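Local coordinates for protein glycerol dehydrogenase (Schizosaccharomyces pombe, PDB 1TA9) that catalyses the zinc-dependent oxidation of glycerol to dihydroxyacetone with NAD+, a step in the assimilation of glycerol, at residues S228-A233 with A363-P368; K273-A278 with A359-K364. All coordinates share one frame; numbering follows the deposited sequence.

Interaction 1 (S228-A233 with A363-P368). With K (potassium ion), chain J; ZN (zinc ion), chain I.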
loop_
_atom_site.group_PDB
_atom_site.type_symbol
_atom_site.label_atom_id
_atom_site.label_comp_id
_atom_site.label_asym_id
_atom_site.label_seq_id
_atom_site.Cartn_x
_atom_site.Cartn_y
_atom_site.Cartn_z
ATOM N N SER B 228 21.278 -6.825 -29.306
ATOM C CA SER B 228 20.681 -8.025 -29.870
ATOM C C SER B 228 20.573 -9.071 -28.756
ATOM O O SER B 228 19.580 -9.787 -28.655
ATOM C CB SER B 228 21.547 -8.563 -31.006
ATOM O OG SER B 228 21.038 -9.798 -31.464
ATOM N N GLY B 229 21.605 -9.147 -27.921
ATOM C CA GLY B 229 21.593 -10.088 -26.816
ATOM C C GLY B 229 20.527 -9.736 -25.794
ATOM O O GLY B 229 19.984 -10.614 -25.129
ATOM N N ILE B 230 20.241 -8.449 -25.643
ATOM C CA ILE B 230 19.212 -8.009 -24.701
ATOM C C ILE B 230 17.865 -8.453 -25.265
ATOM O O ILE B 230 16.982 -8.907 -24.531
ATOM C CB ILE B 230 19.241 -6.466 -24.530
ATOM C CG1 ILE B 230 20.490 -6.067 -23.736
ATOM C CG2 ILE B 230 17.962 -5.975 -23.848
ATOM C CD1 ILE B 230 20.740 -4.568 -23.673
ATOM N N GLY B 231 17.720 -8.329 -26.580
ATOM C CA GLY B 231 16.486 -8.733 -27.226
ATOM C C GLY B 231 16.236 -10.214 -27.028
ATOM O O GLY B 231 15.105 -10.645 -26.787
ATOM N N ASP B 232 17.299 -11.004 -27.123
ATOM C CA ASP B 232 17.178 -12.440 -26.943
ATOM C C ASP B 232 16.883 -12.722 -25.468
ATOM O O ASP B 232 16.024 -13.538 -25.141
ATOM C CB ASP B 232 18.478 -13.137 -27.360
ATOM C CG ASP B 232 18.272 -14.606 -27.683
ATOM O OD1 ASP B 232 19.270 -15.355 -27.761
ATOM O OD2 ASP B 232 17.107 -15.007 -27.870
ATOM N N ALA B 233 17.586 -12.029 -24.577
ATOM C CA ALA B 233 17.395 -12.230 -23.143
ATOM C C ALA B 233 15.977 -11.856 -22.685
ATOM O O ALA B 233 15.422 -12.483 -21.776
ATOM C CB ALA B 233 18.437 -11.428 -22.362
ATOM N N ALA B 363 12.013 -0.297 -27.080
ATOM C CA ALA B 363 12.299 0.927 -27.816
ATOM C C ALA B 363 13.452 1.693 -27.168
ATOM O O ALA B 363 14.319 2.213 -27.862
ATOM C CB ALA B 363 11.055 1.804 -27.876
ATOM N N LYS B 364 13.463 1.766 -25.838
ATOM C CA LYS B 364 14.532 2.481 -25.139
ATOM C C LYS B 364 15.886 1.816 -25.363
ATOM O O LYS B 364 16.923 2.479 -25.336
ATOM C CB LYS B 364 14.234 2.557 -23.638
ATOM C CG LYS B 364 12.937 3.285 -23.314
ATOM C CD LYS B 364 12.661 3.318 -21.813
ATOM C CE LYS B 364 11.335 4.014 -21.530
ATOM N NZ LYS B 364 11.047 4.097 -20.066
ATOM N N CYS B 365 15.870 0.504 -25.581
ATOM C CA CYS B 365 17.087 -0.264 -25.814
ATOM C C CYS B 365 17.499 -0.239 -27.282
ATOM O O CYS B 365 18.510 -0.830 -27.657
ATOM C CB CYS B 365 16.892 -1.721 -25.373
ATOM S SG CYS B 365 16.731 -1.944 -23.588
ATOM N N HIS B 366 16.699 0.433 -28.105
ATOM C CA HIS B 366 16.956 0.555 -29.539
ATOM C C HIS B 366 16.693 -0.731 -30.320
ATOM O O HIS B 366 17.400 -1.046 -31.279
ATOM C CB HIS B 366 18.394 1.021 -29.796
ATOM C CG HIS B 366 18.571 1.726 -31.108
ATOM N ND1 HIS B 366 18.127 3.014 -31.327
ATOM C CD2 HIS B 366 19.137 1.323 -32.272
ATOM C CE1 HIS B 366 18.415 3.374 -32.568
ATOM N NE2 HIS B 366 19.028 2.366 -33.161
ATOM N N LEU B 367 15.677 -1.475 -29.896
ATOM C CA LEU B 367 15.281 -2.700 -30.575
ATOM C C LEU B 367 14.095 -2.340 -31.466
ATOM O O LEU B 367 13.269 -1.504 -31.099
ATOM C CB LEU B 367 14.859 -3.766 -29.558
ATOM C CG LEU B 367 16.003 -4.469 -28.816
ATOM C CD1 LEU B 367 15.475 -5.168 -27.566
ATOM C CD2 LEU B 367 16.663 -5.477 -29.756
ATOM N N PRO B 368 13.995 -2.962 -32.650
ATOM C CA PRO B 368 12.884 -2.667 -33.557
ATOM C C PRO B 368 11.561 -3.226 -33.035
ATOM O O PRO B 368 11.498 -4.381 -32.615
ATOM C CB PRO B 368 13.320 -3.336 -34.859
ATOM C CG PRO B 368 14.085 -4.527 -34.375
ATOM C CD PRO B 368 14.918 -3.946 -33.249
HETATM K K K J . 16.051 -16.354 -25.065
HETATM ZN ZN ZN I . 17.506 -16.920 -28.931
HETATM O O HOH W 1 13.887 -17.669 -24.575
#
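L367 reaches G231 with the end of its side chain, and the bare backbone of that glycine is what it lands on. Following the leucine outward, CB leaves the loop in the direction of helix 223-245, and a chi1 of -77°, with CG anti to the carbonyl carbon, carries the branch point on toward the helix. From CG the two methyls part: CD1 comes to 3.7 Å from CA of G231 and 4.0 Å from its N, while CD2 lies against the same CA at 4.1 Å. Both branches therefore rest on one alpha carbon.

Beside it, C365 and I230 meet more loosely, SG of C365 standing 4.2 Å from CG2 of I230. Between C365 and L367 the chain turns through H366, which has positive phi (73°) and ends helix 352-364 in a Schellman motif; this swing puts L367 back over the glycine.

One residue past G231, D232 turns away from the loop to the metals. Its OD2 binds zinc at 2.2 Å, and H315 and H333 are further ligands of that zinc; the backbone O of D232 binds potassium at 2.8 Å. The apolar contact thus backs the helical turn that bears the metal ligand.

Within the all-helical part of the chain, helix 223-245 is wedged here between neighbours: I230 also packs on V294 and N298 of helix 289-307 and, with C365, on I279 of helix 258-284, while L367 continues along its own partner helix onto I227 and L234.

Interaction 2 (K273-A278 with A359-K364)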
loop_
_atom_site.group_PDB
_atom_site.type_symbol
_atom_site.label_atom_id
_atom_site.label_comp_id
_atom_site.label_asym_id
_atom_site.label_seq_id
_atom_site.Cartn_x
_atom_site.Cartn_y
_atom_site.Cartn_z
ATOM N N LYS B 273 16.867 -3.504 -14.441
ATOM C CA LYS B 273 17.719 -2.604 -13.676
ATOM C C LYS B 273 18.919 -2.063 -14.443
ATOM O O LYS B 273 19.244 -0.880 -14.338
ATOM C CB LYS B 273 18.258 -3.307 -12.426
ATOM C CG LYS B 273 17.230 -3.655 -11.362
ATOM C CD LYS B 273 17.916 -4.412 -10.224
ATOM C CE LYS B 273 16.948 -4.782 -9.112
ATOM N NZ LYS B 273 17.656 -5.537 -8.035
ATOM N N TYR B 274 19.554 -2.920 -15.235
ATOM C CA TYR B 274 20.784 -2.537 -15.917
ATOM C C TYR B 274 20.891 -2.511 -17.441
ATOM O O TYR B 274 21.933 -2.127 -17.963
ATOM C CB TYR B 274 21.907 -3.423 -15.375
ATOM C CG TYR B 274 22.017 -3.396 -13.868
ATOM C CD1 TYR B 274 22.548 -2.288 -13.214
ATOM C CD2 TYR B 274 21.561 -4.466 -13.093
ATOM C CE1 TYR B 274 22.624 -2.236 -11.826
ATOM C CE2 TYR B 274 21.633 -4.426 -11.695
ATOM C CZ TYR B 274 22.168 -3.305 -11.073
ATOM O OH TYR B 274 22.265 -3.245 -9.700
ATOM N N ALA B 275 19.852 -2.905 -18.165
ATOM C CA ALA B 275 19.963 -2.914 -19.624
ATOM C C ALA B 275 20.421 -1.593 -20.252
ATOM O O ALA B 275 21.368 -1.572 -21.049
ATOM C CB ALA B 275 18.641 -3.358 -20.254
ATOM N N LEU B 276 19.760 -0.493 -19.906
ATOM C CA LEU B 276 20.134 0.796 -20.481
ATOM C C LEU B 276 21.498 1.293 -20.018
ATOM O O LEU B 276 22.223 1.915 -20.791
ATOM C CB LEU B 276 19.071 1.859 -20.184
ATOM C CG LEU B 276 19.404 3.275 -20.676
ATOM C CD1 LEU B 276 19.858 3.245 -22.138
ATOM C CD2 LEU B 276 18.185 4.170 -20.511
ATOM N N SER B 277 21.855 1.027 -18.765
ATOM C CA SER B 277 23.156 1.476 -18.277
ATOM C C SER B 277 24.269 0.650 -18.939
ATOM O O SER B 277 25.359 1.158 -19.187
ATOM C CB SER B 277 23.239 1.410 -16.737
ATOM O OG SER B 277 22.698 0.215 -16.209
ATOM N N ALA B 278 23.986 -0.612 -19.247
ATOM C CA ALA B 278 24.967 -1.468 -19.921
ATOM C C ALA B 278 25.130 -0.963 -21.356
ATOM O O ALA B 278 26.236 -0.920 -21.897
ATOM C CB ALA B 278 24.486 -2.914 -19.938
ATOM N N ALA B 359 7.053 -3.052 -24.948
ATOM C CA ALA B 359 7.439 -2.392 -26.190
ATOM C C ALA B 359 8.243 -1.119 -25.910
ATOM O O ALA B 359 9.214 -0.825 -26.613
ATOM C CB ALA B 359 6.199 -2.060 -27.010
ATOM N N SER B 360 7.841 -0.360 -24.892
ATOM C CA SER B 360 8.556 0.870 -24.556
ATOM C C SER B 360 9.976 0.555 -24.095
ATOM O O SER B 360 10.919 1.280 -24.425
ATOM C CB SER B 360 7.814 1.655 -23.466
ATOM O OG SER B 360 7.602 0.863 -22.316
ATOM N N PHE B 361 10.123 -0.524 -23.329
ATOM C CA PHE B 361 11.434 -0.941 -22.845
ATOM C C PHE B 361 12.318 -1.308 -24.033
ATOM O O PHE B 361 13.484 -0.911 -24.097
ATOM C CB PHE B 361 11.314 -2.160 -21.923
ATOM C CG PHE B 361 12.625 -2.572 -21.298
ATOM C CD1 PHE B 361 13.142 -1.872 -20.212
ATOM C CD2 PHE B 361 13.357 -3.638 -21.816
ATOM C CE1 PHE B 361 14.377 -2.229 -19.649
ATOM C CE2 PHE B 361 14.589 -4.000 -21.262
ATOM C CZ PHE B 361 15.097 -3.294 -20.177
ATOM N N MET B 362 11.765 -2.080 -24.965
ATOM C CA MET B 362 12.514 -2.481 -26.150
ATOM C C MET B 362 12.929 -1.252 -26.952
ATOM O O MET B 362 14.059 -1.169 -27.440
ATOM C CB MET B 362 11.682 -3.420 -27.026
ATOM C CG MET B 362 11.467 -4.803 -26.424
ATOM S SD MET B 362 10.442 -5.844 -27.488
ATOM C CE MET B 362 10.465 -7.422 -26.566
ATOM N N ALA B 363 12.013 -0.297 -27.080
ATOM C CA ALA B 363 12.299 0.927 -27.816
ATOM C C ALA B 363 13.452 1.693 -27.168
ATOM O O ALA B 363 14.319 2.213 -27.862
ATOM C CB ALA B 363 11.055 1.804 -27.876
ATOM N N LYS B 364 13.463 1.766 -25.838
ATOM C CA LYS B 364 14.532 2.481 -25.139
ATOM C C LYS B 364 15.886 1.816 -25.363
ATOM O O LYS B 364 16.923 2.479 -25.336
ATOM C CB LYS B 364 14.234 2.557 -23.638
ATOM C CG LYS B 364 12.937 3.285 -23.314
ATOM C CD LYS B 364 12.661 3.318 -21.813
ATOM C CE LYS B 364 11.335 4.014 -21.530
ATOM N NZ LYS B 364 11.047 4.097 -20.066
#
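Helices 258-284 and 352-364 come together at A275 and L276 on one side and F361 and K364 on the other, with the backbones nearest at L276 and K364, whose CA atoms are 7.5 Å apart. The segment 273-278 is kinked: the backbone N of L276 and that of S277 drop out of the helical hydrogen-bond pattern, and Y274 departs from regular helical values with a phi of -118°. Helical bonding is regained at A278, whose N bonds to O of Y274 at 2.9 Å. Opposite, 359-364 is the regular last part of its helix, where N of K364 bonds to O of S360 at 3.0 Å.

F361 makes the closest approach. With CG anti to the backbone N (chi1 -175°), its ring extends across the gap until the far carbon, CZ, lies 3.5 Å from CB of A275. The methyl comes to the ring obliquely, nearest to that far carbon. L276 contributes a looser contact, its CD1 sitting 4.4 Å from the backbone O of K364. The K364 side chain starts out toward helix 258-284, but its extended chain then carries NZ away from it.

Other parts of the structure pack around the pair. F361 and M362 also pack on L234 of helix 223-245, while on the other helix L276 packs on L352 of the second subunit and OH of Y274 hydrogen-bonds to O of D349 of that subunit.

Between the two segments the chemistry is sparse and apolar: a methyl against the far end of a ring, a leucine beside a carbonyl. What joins these helices here is van der Waals packing, and the lysine keeps its charge outside it.

In the fold
The segments overlap at A363 and K364, with contact centres 7 Å apart, but interaction 2 is made from helix 352-364 itself (F361, K364) and interaction 1 from the turn after it (C365, L367). Interaction 1 is fully buried, joining that turn to helix 223-245 behind the metal site. Interaction 2 is only partly buried, with an exposed lysine at its margin; its centre lies about 17 Å from the chain centre, against about 12 Å for interaction 1, and its helix 258-284 also meets a second subunit. Each is apolar, but aliphatic groups and a sulfur meet in the first and an aromatic ring in the second. They adjoin through C365 SG and A275 CB, 4.1 Å apart.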